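Long-range contacts in leucine aminopeptidase 1 (Caenorhabditis elegans, PDB 2HC9), which uses two zinc ions per subunit to release N-terminal amino acids, preferably leucine, from peptides, and probably acts as a digestive enzyme: residues S202-L212 and P230-E239; T244-K252 and K353-L363. The protein carries 1 engineered substitution. All blocks are in the same frame, centred on the assembly; numbering follows the deposited sequence.

Interaction 1 of 2, residues S202-L212 and P230-E239; sequences SKITVIRGEEL and PPAFVVLSHE
Strands 203-208 and 232-238 pair antiparallel along the margin of the mixed beta sheet in the M17 catalytic domain, their axes 4.7 Å apart. K203, T205 and I207 form hydrogen-bonded pairs with S237, V235 and F233, and each residue both gives and takes a backbone bond; T205 N to V235 O is 2.9 Å and almost straight at 170°. Beyond the last pair G209 N still bonds P231 O, at 2.9 Å.

Packing is tight at the F233 end. L212, on the first turn of the following helix, splits its methyls: CD1 rests on P231 CB at 3.7 Å, and CD2 meets F233 CB at 3.8 Å, the two side chains crossing at about a right angle. F233 has CG anti to its backbone N (chi1 -178°), and its ring runs on toward Y347, F217 and helix 218-224. On the other face, I204 and V206 lie beside L236 and V234, and helices 186-199 and 277-290 pack against that layer.

The solvent side is the K203/E239 pair, both exposed. K203, extended beyond CG, stays 4.6 Å from E239 OE1 at its NZ, without direct contact; two waters bridge the opposite charges, one to each carboxylate oxygen. At the opposite end, on the face of A232, R208 reaches helix 186-199, its NH2 in a salt bridge with D187. P230 CG lies over one guanidinium face, offset toward the rim, while a water at the edge, in plane, accepts from R208 NE at 2.9 Å and donates to P230 O.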
loop_
_atom_site.group_PDB
_atom_site.type_symbol
_atom_site.label_atom_id
_atom_site.label_comp_id
_atom_site.label_asym_id
_atom_site.label_seq_id
_atom_site.Cartn_x
_atom_site.Cartn_y
_atom_site.Cartn_z
ATOM N N SER A 202 -29.532 14.188 -39.737
ATOM C CA SER A 202 -30.209 13.534 -38.614
ATOM C C SER A 202 -31.230 14.454 -37.979
ATOM O O SER A 202 -31.097 15.692 -38.009
ATOM C CB SER A 202 -29.170 13.166 -37.528
ATOM O OG SER A 202 -28.265 12.214 -38.031
ATOM N N LYS A 203 -32.226 13.847 -37.341
ATOM C CA LYS A 203 -32.992 14.565 -36.333
ATOM C C LYS A 203 -32.123 14.617 -35.073
ATOM O O LYS A 203 -31.686 13.573 -34.593
ATOM C CB LYS A 203 -34.290 13.836 -36.051
ATOM C CG LYS A 203 -35.107 14.482 -34.942
ATOM C CD LYS A 203 -36.403 13.710 -34.715
ATOM C CE LYS A 203 -37.178 14.318 -33.557
ATOM N NZ LYS A 203 -38.303 13.430 -33.140
ATOM N N ILE A 204 -31.883 15.817 -34.544
ATOM C CA ILE A 204 -30.928 15.991 -33.438
ATOM C C ILE A 204 -31.658 16.423 -32.167
ATOM O O ILE A 204 -32.420 17.391 -32.190
ATOM C CB ILE A 204 -29.865 17.053 -33.785
ATOM C CG1 ILE A 204 -29.121 16.683 -35.088
ATOM C CG2 ILE A 204 -28.864 17.264 -32.622
ATOM C CD1 ILE A 204 -28.341 17.883 -35.661
ATOM N N THR A 205 -31.448 15.691 -31.072
ATOM C CA THR A 205 -31.980 16.104 -29.763
ATOM C C THR A 205 -30.811 16.312 -28.801
ATOM O O THR A 205 -29.930 15.480 -28.742
ATOM C CB THR A 205 -32.896 15.031 -29.210
ATOM O OG1 THR A 205 -33.877 14.706 -30.198
ATOM C CG2 THR A 205 -33.595 15.490 -27.888
ATOM N N VAL A 206 -30.794 17.443 -28.102
ATOM C CA VAL A 206 -29.766 17.736 -27.100
ATOM C C VAL A 206 -30.495 18.119 -25.834
ATOM O O VAL A 206 -31.290 19.062 -25.825
ATOM C CB VAL A 206 -28.816 18.886 -27.552
ATOM C CG1 VAL A 206 -27.820 19.268 -26.425
ATOM C CG2 VAL A 206 -28.054 18.481 -28.809
ATOM N N ILE A 207 -30.242 17.371 -24.763
ATOM C CA ILE A 207 -30.834 17.663 -23.455
ATOM C C ILE A 207 -29.659 17.906 -22.517
ATOM O O ILE A 207 -28.762 17.071 -22.412
ATOM C CB ILE A 207 -31.698 16.477 -22.946
ATOM C CG1 ILE A 207 -32.769 16.076 -23.985
ATOM C CG2 ILE A 207 -32.351 16.817 -21.599
ATOM C CD1 ILE A 207 -33.527 14.804 -23.623
ATOM N N ARG A 208 -29.628 19.060 -21.874
ATOM C CA ARG A 208 -28.368 19.552 -21.323
ATOM C C ARG A 208 -28.576 20.147 -19.927
ATOM O O ARG A 208 -29.588 20.785 -19.702
ATOM C CB ARG A 208 -27.854 20.616 -22.287
ATOM C CG ARG A 208 -26.502 21.058 -22.018
ATOM C CD ARG A 208 -25.916 21.702 -23.254
ATOM N NE ARG A 208 -24.684 22.352 -22.847
ATOM C CZ ARG A 208 -24.611 23.614 -22.452
ATOM N NH1 ARG A 208 -25.710 24.368 -22.459
ATOM N NH2 ARG A 208 -23.445 24.127 -22.080
ATOM N N GLY A 209 -27.631 19.933 -18.997
ATOM C CA GLY A 209 -27.632 20.655 -17.714
ATOM C C GLY A 209 -28.884 20.350 -16.909
ATOM O O GLY A 209 -29.283 19.167 -16.780
ATOM N N GLU A 210 -29.547 21.406 -16.425
ATOM C CA GLU A 210 -30.743 21.233 -15.590
ATOM C C GLU A 210 -31.913 20.578 -16.324
ATOM O O GLU A 210 -32.785 19.999 -15.677
ATOM C CB GLU A 210 -31.187 22.558 -14.942
ATOM C CG GLU A 210 -30.123 23.191 -14.044
ATOM C CD GLU A 210 -29.759 22.299 -12.881
ATOM O OE1 GLU A 210 -30.680 21.944 -12.113
ATOM O OE2 GLU A 210 -28.558 21.958 -12.739
ATOM N N GLU A 211 -31.918 20.649 -17.662
ATOM C CA GLU A 211 -32.969 19.967 -18.435
ATOM C C GLU A 211 -32.907 18.468 -18.217
ATOM O O GLU A 211 -33.929 17.811 -18.227
ATOM C CB GLU A 211 -32.867 20.250 -19.951
ATOM C CG GLU A 211 -32.785 21.723 -20.343
ATOM C CD GLU A 211 -32.042 21.958 -21.676
ATOM O OE1 GLU A 211 -31.800 20.999 -22.479
ATOM O OE2 GLU A 211 -31.663 23.129 -21.908
ATOM N N LEU A 212 -31.707 17.928 -18.002
ATOM C CA LEU A 212 -31.565 16.490 -17.693
ATOM C C LEU A 212 -32.215 16.109 -16.360
ATOM O O LEU A 212 -32.935 15.095 -16.273
ATOM C CB LEU A 212 -30.093 16.056 -17.691
ATOM C CG LEU A 212 -29.359 16.019 -19.027
ATOM C CD1 LEU A 212 -27.857 15.910 -18.767
ATOM C CD2 LEU A 212 -29.805 14.837 -19.866
ATOM N N PRO A 230 -21.524 21.526 -18.413
ATOM C CA PRO A 230 -22.625 20.665 -17.964
ATOM C C PRO A 230 -22.791 19.320 -18.678
ATOM O O PRO A 230 -22.297 19.127 -19.804
ATOM C CB PRO A 230 -23.869 21.534 -18.166
ATOM C CG PRO A 230 -23.489 22.535 -19.154
ATOM C CD PRO A 230 -22.004 22.731 -19.111
ATOM N N PRO A 231 -23.485 18.381 -18.010
ATOM C CA PRO A 231 -23.753 17.093 -18.633
ATOM C C PRO A 231 -24.716 17.274 -19.831
ATOM O O PRO A 231 -25.459 18.261 -19.874
ATOM C CB PRO A 231 -24.435 16.282 -17.486
ATOM C CG PRO A 231 -25.052 17.351 -16.582
ATOM C CD PRO A 231 -24.027 18.475 -16.630
ATOM N N ALA A 232 -24.712 16.331 -20.770
ATOM C CA ALA A 232 -25.633 16.367 -21.910
ATOM C C ALA A 232 -25.947 14.970 -22.349
ATOM O O ALA A 232 -25.148 14.044 -22.171
ATOM C CB ALA A 232 -25.020 17.145 -23.095
ATOM N N PHE A 233 -27.123 14.830 -22.944
ATOM C CA PHE A 233 -27.493 13.637 -23.670
ATOM C C PHE A 233 -27.839 14.071 -25.104
ATOM O O PHE A 233 -28.666 14.972 -25.309
ATOM C CB PHE A 233 -28.728 13.042 -23.004
ATOM C CG PHE A 233 -29.219 11.755 -23.633
ATOM C CD1 PHE A 233 -28.429 10.603 -23.627
ATOM C CD2 PHE A 233 -30.492 11.689 -24.171
ATOM C CE1 PHE A 233 -28.892 9.391 -24.136
ATOM C CE2 PHE A 233 -30.976 10.489 -24.693
ATOM C CZ PHE A 233 -30.181 9.336 -24.696
ATOM N N VAL A 234 -27.163 13.468 -26.071
ATOM C CA VAL A 234 -27.355 13.838 -27.480
ATOM C C VAL A 234 -27.876 12.633 -28.230
ATOM O O VAL A 234 -27.292 11.543 -28.147
ATOM C CB VAL A 234 -26.019 14.284 -28.113
ATOM C CG1 VAL A 234 -26.175 14.531 -29.646
ATOM C CG2 VAL A 234 -25.492 15.542 -27.389
ATOM N N VAL A 235 -28.951 12.826 -28.993
ATOM C CA VAL A 235 -29.484 11.747 -29.837
ATOM C C VAL A 235 -29.391 12.216 -31.292
ATOM O O VAL A 235 -29.902 13.292 -31.607
ATOM C CB VAL A 235 -30.966 11.443 -29.501
ATOM C CG1 VAL A 235 -31.479 10.252 -30.339
ATOM C CG2 VAL A 235 -31.118 11.147 -28.000
ATOM N N LEU A 236 -28.768 11.414 -32.149
ATOM C CA LEU A 236 -28.883 11.610 -33.604
ATOM C C LEU A 236 -29.757 10.487 -34.113
ATOM O O LEU A 236 -29.429 9.317 -33.915
ATOM C CB LEU A 236 -27.509 11.509 -34.272
ATOM C CG LEU A 236 -26.399 12.325 -33.585
ATOM C CD1 LEU A 236 -25.100 12.155 -34.375
ATOM C CD2 LEU A 236 -26.809 13.817 -33.458
ATOM N N SER A 237 -30.857 10.837 -34.782
ATOM C CA SER A 237 -31.774 9.808 -35.300
ATOM C C SER A 237 -31.862 9.826 -36.821
ATOM O O SER A 237 -32.031 10.903 -37.429
ATOM C CB SER A 237 -33.168 9.979 -34.694
ATOM O OG SER A 237 -33.120 9.749 -33.280
ATOM N N HIS A 238 -31.725 8.622 -37.389
ATOM C CA HIS A 238 -31.852 8.330 -38.826
ATOM C C HIS A 238 -33.098 7.454 -38.947
ATOM O O HIS A 238 -33.044 6.229 -38.788
ATOM C CB HIS A 238 -30.600 7.578 -39.293
ATOM C CG HIS A 238 -30.645 7.100 -40.720
ATOM N ND1 HIS A 238 -30.419 7.937 -41.797
ATOM C CD2 HIS A 238 -30.850 5.862 -41.240
ATOM C CE1 HIS A 238 -30.484 7.235 -42.920
ATOM N NE2 HIS A 238 -30.729 5.971 -42.611
ATOM N N GLU A 239 -34.235 8.104 -39.169
ATOM C CA GLU A 239 -35.522 7.415 -39.116
ATOM C C GLU A 239 -35.965 6.959 -40.493
ATOM O O GLU A 239 -36.014 7.751 -41.443
ATOM C CB GLU A 239 -36.563 8.295 -38.418
ATOM C CG GLU A 239 -36.115 8.580 -36.974
ATOM C CD GLU A 239 -37.098 9.380 -36.141
ATOM O OE1 GLU A 239 -37.552 10.458 -36.584
ATOM O OE2 GLU A 239 -37.374 8.936 -35.006
HETATM O O HOH W 1 -37.429 10.720 -32.893
HETATM O O HOH W 2 -39.307 11.897 -35.465
HETATM O O HOH W 3 -22.795 20.242 -22.486
#

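Interaction 2 of 2, residues T244-K252 and K353-L363. With ZN (zinc ion), chain C.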
loop_
_atom_site.group_PDB
_atom_site.type_symbol
_atom_site.label_atom_id
_atom_site.label_comp_id
_atom_site.label_asym_id
_atom_site.label_seq_id
_atom_site.Cartn_x
_atom_site.Cartn_y
_atom_site.Cartn_z
ATOM N N THR A 244 -37.735 -2.561 -40.741
ATOM C CA THR A 244 -37.997 -3.715 -39.888
ATOM C C THR A 244 -37.205 -3.647 -38.580
ATOM O O THR A 244 -37.699 -4.082 -37.538
ATOM C CB THR A 244 -37.739 -5.035 -40.627
ATOM O OG1 THR A 244 -36.372 -5.107 -41.022
ATOM C CG2 THR A 244 -38.558 -5.083 -41.879
ATOM N N GLU A 245 -35.993 -3.097 -38.647
ATOM C CA GLU A 245 -35.141 -2.906 -37.448
ATOM C C GLU A 245 -35.138 -1.479 -36.906
ATOM O O GLU A 245 -35.357 -0.499 -37.635
ATOM C CB GLU A 245 -33.690 -3.332 -37.720
ATOM C CG GLU A 245 -33.519 -4.740 -38.319
ATOM C CD GLU A 245 -34.082 -5.871 -37.455
ATOM O OE1 GLU A 245 -34.238 -5.694 -36.225
ATOM O OE2 GLU A 245 -34.366 -6.954 -38.023
ATOM N N HIS A 246 -34.861 -1.363 -35.611
ATOM C CA HIS A 246 -34.815 -0.082 -34.937
ATOM C C HIS A 246 -33.649 -0.207 -33.965
ATOM O O HIS A 246 -33.772 -0.862 -32.930
ATOM C CB HIS A 246 -36.140 0.167 -34.187
ATOM C CG HIS A 246 -37.281 0.414 -35.116
ATOM N ND1 HIS A 246 -37.978 -0.614 -35.712
ATOM C CD2 HIS A 246 -37.782 1.560 -35.628
ATOM C CE1 HIS A 246 -38.890 -0.109 -36.521
ATOM N NE2 HIS A 246 -38.793 1.206 -36.491
ATOM N N ILE A 247 -32.501 0.337 -34.372
ATOM C CA ILE A 247 -31.217 0.001 -33.739
ATOM C C ILE A 247 -30.696 1.248 -33.030
ATOM O O ILE A 247 -30.700 2.332 -33.611
ATOM C CB ILE A 247 -30.183 -0.480 -34.810
ATOM C CG1 ILE A 247 -30.715 -1.728 -35.545
ATOM C CG2 ILE A 247 -28.816 -0.728 -34.178
ATOM C CD1 ILE A 247 -30.044 -2.008 -36.888
ATOM N N ALA A 248 -30.277 1.103 -31.768
ATOM C CA ALA A 248 -29.665 2.220 -31.035
ATOM C C ALA A 248 -28.215 1.900 -30.738
ATOM O O ALA A 248 -27.882 0.774 -30.338
ATOM C CB ALA A 248 -30.411 2.499 -29.747
ATOM N N LEU A 249 -27.350 2.899 -30.938
ATOM C CA LEU A 249 -25.950 2.825 -30.559
ATOM C C LEU A 249 -25.727 3.801 -29.404
ATOM O O LEU A 249 -25.655 5.017 -29.615
ATOM C CB LEU A 249 -25.035 3.230 -31.738
ATOM C CG LEU A 249 -25.265 2.426 -33.019
ATOM C CD1 LEU A 249 -24.499 3.021 -34.209
ATOM C CD2 LEU A 249 -24.914 0.925 -32.839
ATOM N N VAL A 250 -25.624 3.255 -28.196
ATOM C CA VAL A 250 -25.517 4.088 -26.993
ATOM C C VAL A 250 -24.032 4.101 -26.583
ATOM O O VAL A 250 -23.431 3.052 -26.405
ATOM C CB VAL A 250 -26.415 3.554 -25.839
ATOM C CG1 VAL A 250 -26.451 4.569 -24.641
ATOM C CG2 VAL A 250 -27.893 3.283 -26.353
ATOM N N GLY A 251 -23.454 5.292 -26.416
ATOM C CA GLY A 251 -22.028 5.419 -26.119
ATOM C C GLY A 251 -21.749 6.159 -24.814
ATOM O O GLY A 251 -22.389 7.181 -24.507
ATOM N N LYS A 252 -20.768 5.648 -24.054
ATOM C CA LYS A 252 -20.265 6.317 -22.842
ATOM C C LYS A 252 -19.330 7.447 -23.224
ATOM O O LYS A 252 -18.245 7.205 -23.791
ATOM C CB LYS A 252 -19.492 5.323 -21.949
ATOM C CG LYS A 252 -18.832 5.991 -20.701
ATOM C CD LYS A 252 -18.050 4.965 -19.877
ATOM C CE LYS A 252 -17.302 5.709 -18.748
ATOM N NZ LYS A 252 -16.505 4.778 -17.850
ATOM N N LYS A 353 -38.101 3.483 -28.900
ATOM C CA LYS A 353 -38.662 2.193 -29.319
ATOM C C LYS A 353 -37.668 1.304 -30.063
ATOM O O LYS A 353 -38.052 0.518 -30.948
ATOM C CB LYS A 353 -39.964 2.360 -30.130
ATOM C CG LYS A 353 -40.953 3.398 -29.557
ATOM C CD LYS A 353 -41.399 3.022 -28.144
ATOM C CE LYS A 353 -42.469 3.953 -27.616
ATOM N NZ LYS A 353 -42.765 3.597 -26.179
ATOM N N ALA A 354 -36.389 1.395 -29.691
ATOM C CA ALA A 354 -35.363 0.565 -30.334
ATOM C C ALA A 354 -35.573 -0.881 -29.861
ATOM O O ALA A 354 -35.884 -1.110 -28.687
ATOM C CB ALA A 354 -33.940 1.043 -29.958
ATOM N N THR A 355 -35.412 -1.829 -30.784
ATOM C CA THR A 355 -35.533 -3.254 -30.484
ATOM C C THR A 355 -34.204 -3.996 -30.575
ATOM O O THR A 355 -34.115 -5.183 -30.249
ATOM C CB THR A 355 -36.536 -3.906 -31.432
ATOM O OG1 THR A 355 -36.148 -3.635 -32.793
ATOM C CG2 THR A 355 -37.930 -3.343 -31.164
ATOM N N THR A 356 -33.169 -3.284 -31.012
ATOM C CA THR A 356 -31.790 -3.756 -30.892
ATOM C C THR A 356 -30.999 -2.604 -30.259
ATOM O O THR A 356 -30.887 -1.505 -30.845
ATOM C CB THR A 356 -31.189 -4.152 -32.276
ATOM O OG1 THR A 356 -32.052 -5.107 -32.914
ATOM C CG2 THR A 356 -29.803 -4.801 -32.102
ATOM N N ILE A 357 -30.483 -2.840 -29.052
ATOM C CA ILE A 357 -29.793 -1.772 -28.297
ATOM C C ILE A 357 -28.364 -2.219 -27.990
ATOM O O ILE A 357 -28.140 -3.215 -27.291
ATOM C CB ILE A 357 -30.529 -1.413 -26.978
ATOM C CG1 ILE A 357 -31.985 -0.985 -27.267
ATOM C CG2 ILE A 357 -29.730 -0.335 -26.177
ATOM C CD1 ILE A 357 -32.860 -0.868 -26.010
ATOM N N PHE A 358 -27.406 -1.498 -28.567
ATOM C CA PHE A 358 -25.982 -1.708 -28.294
ATOM C C PHE A 358 -25.530 -0.590 -27.396
ATOM O O PHE A 358 -25.872 0.570 -27.623
ATOM C CB PHE A 358 -25.153 -1.649 -29.596
ATOM C CG PHE A 358 -25.483 -2.730 -30.578
ATOM C CD1 PHE A 358 -24.871 -3.981 -30.480
ATOM C CD2 PHE A 358 -26.352 -2.478 -31.640
ATOM C CE1 PHE A 358 -25.141 -4.990 -31.411
ATOM C CE2 PHE A 358 -26.645 -3.479 -32.586
ATOM C CZ PHE A 358 -26.041 -4.749 -32.459
ATOM N N ASP A 359 -24.729 -0.915 -26.390
ATOM C CA ASP A 359 -24.033 0.138 -25.668
ATOM C C ASP A 359 -22.553 -0.205 -25.673
ATOM O O ASP A 359 -22.186 -1.376 -25.577
ATOM C CB ASP A 359 -24.626 0.362 -24.249
ATOM C CG ASP A 359 -24.194 -0.700 -23.249
ATOM O OD1 ASP A 359 -24.989 -1.629 -22.972
ATOM O OD2 ASP A 359 -23.057 -0.599 -22.726
ATOM N N MET A 360 -21.703 0.799 -25.859
ATOM C CA MET A 360 -20.274 0.547 -25.934
ATOM C C MET A 360 -19.591 1.569 -25.050
ATOM O O MET A 360 -19.944 2.756 -25.069
ATOM C CB MET A 360 -19.785 0.697 -27.373
ATOM C CG MET A 360 -18.308 0.331 -27.549
ATOM S SD MET A 360 -17.713 0.200 -29.260
ATOM C CE MET A 360 -17.711 1.928 -29.835
ATOM N N ALA A 361 -18.608 1.119 -24.282
ATOM C CA ALA A 361 -18.053 1.945 -23.208
ATOM C C ALA A 361 -16.652 1.488 -22.874
ATOM O O ALA A 361 -16.371 0.297 -22.861
ATOM C CB ALA A 361 -18.906 1.843 -21.961
ATOM N N THR A 362 -15.799 2.452 -22.526
ATOM C CA THR A 362 -14.539 2.150 -21.839
ATOM C C THR A 362 -14.884 2.005 -20.355
ATOM O O THR A 362 -14.744 2.954 -19.582
ATOM C CB THR A 362 -13.508 3.298 -22.037
ATOM O OG1 THR A 362 -14.114 4.528 -21.652
ATOM C CG2 THR A 362 -13.107 3.410 -23.487
ATOM N N LEU A 363 -15.396 0.837 -19.960
ATOM C CA LEU A 363 -16.165 0.778 -18.727
ATOM C C LEU A 363 -15.309 0.417 -17.516
ATOM O O LEU A 363 -15.403 1.067 -16.480
ATOM C CB LEU A 363 -17.391 -0.166 -18.853
ATOM C CG LEU A 363 -18.460 0.130 -17.784
ATOM C CD1 LEU A 363 -19.088 1.540 -17.956
ATOM C CD2 LEU A 363 -19.548 -0.945 -17.855
HETATM ZN ZN ZN C . -15.429 6.030 -16.517
HETATM O O HOH W 4 -37.869 -3.579 -34.729
HETATM O O HOH W 5 -34.067 -3.895 -34.324
HETATM O O HOH W 6 -16.355 5.227 -23.204
HETATM O O HOH W 7 -14.983 4.629 -15.038
#
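Backbone bonds between H246-K252 and T355-M360 make two parallel neighbours of the catalytic-domain sheet, the strand axes turned 19° from each other. H246 O begins the ladder by accepting from both T355 N and T356 N; from A248 on the bonds alternate in direction as far as K252 N to M360 O.

Apolar contacts line both faces. I247 CG2 reaches the edge of the F358 ring in its plane, 3.8 Å from CE2, and L249 CD2 touches F358 CD2 at 3.9 Å. On the reverse face A248 CB meets A354 CB, and V250 CG2 meets I357 CG2 beneath helix 337-350.

Water joins the polar start of the strands. One molecule donates to E245 OE1, accepts from H246 N and also bonds T355 OG1 and T356 OG1. T356 OG1 also hydrogen-bonds R452 of strand 452-457.

Metal binding occupies the far end. K252, stretched along its whole length (chi1 175°), passes A361 CB (3.5 Å from K252 CB) and brings NZ to 2.1 Å from zinc, which a water and D257, D275 and E336 also bind. T362 OG1 hydrogen-bonds D275, a second-shell link to that site. Coordination through NZ is consistent with a neutral amine sharing its lone pair.

In the fold
Following the chain from its N terminus, interaction 1 comes first: strand 203-208 leads through helices 210-215 and 218-224 and returns as strand 232-238, closing a short, largely helical loop. Strand 246-254 comes next and opens interaction 2, which strand 356-361 closes about a hundred residues later, after helix 277-290, strand 297-307 and helix 337-350. The two contacts therefore stand in series, neither nested nor crossed. They do not touch; their centres lie about 15 Å apart. Strand 297-307 sits between 232-238 and 246-254, antiparallel to the first and parallel to the second, so the sheet's antiparallel margin is joined to its zinc-binding parallel part.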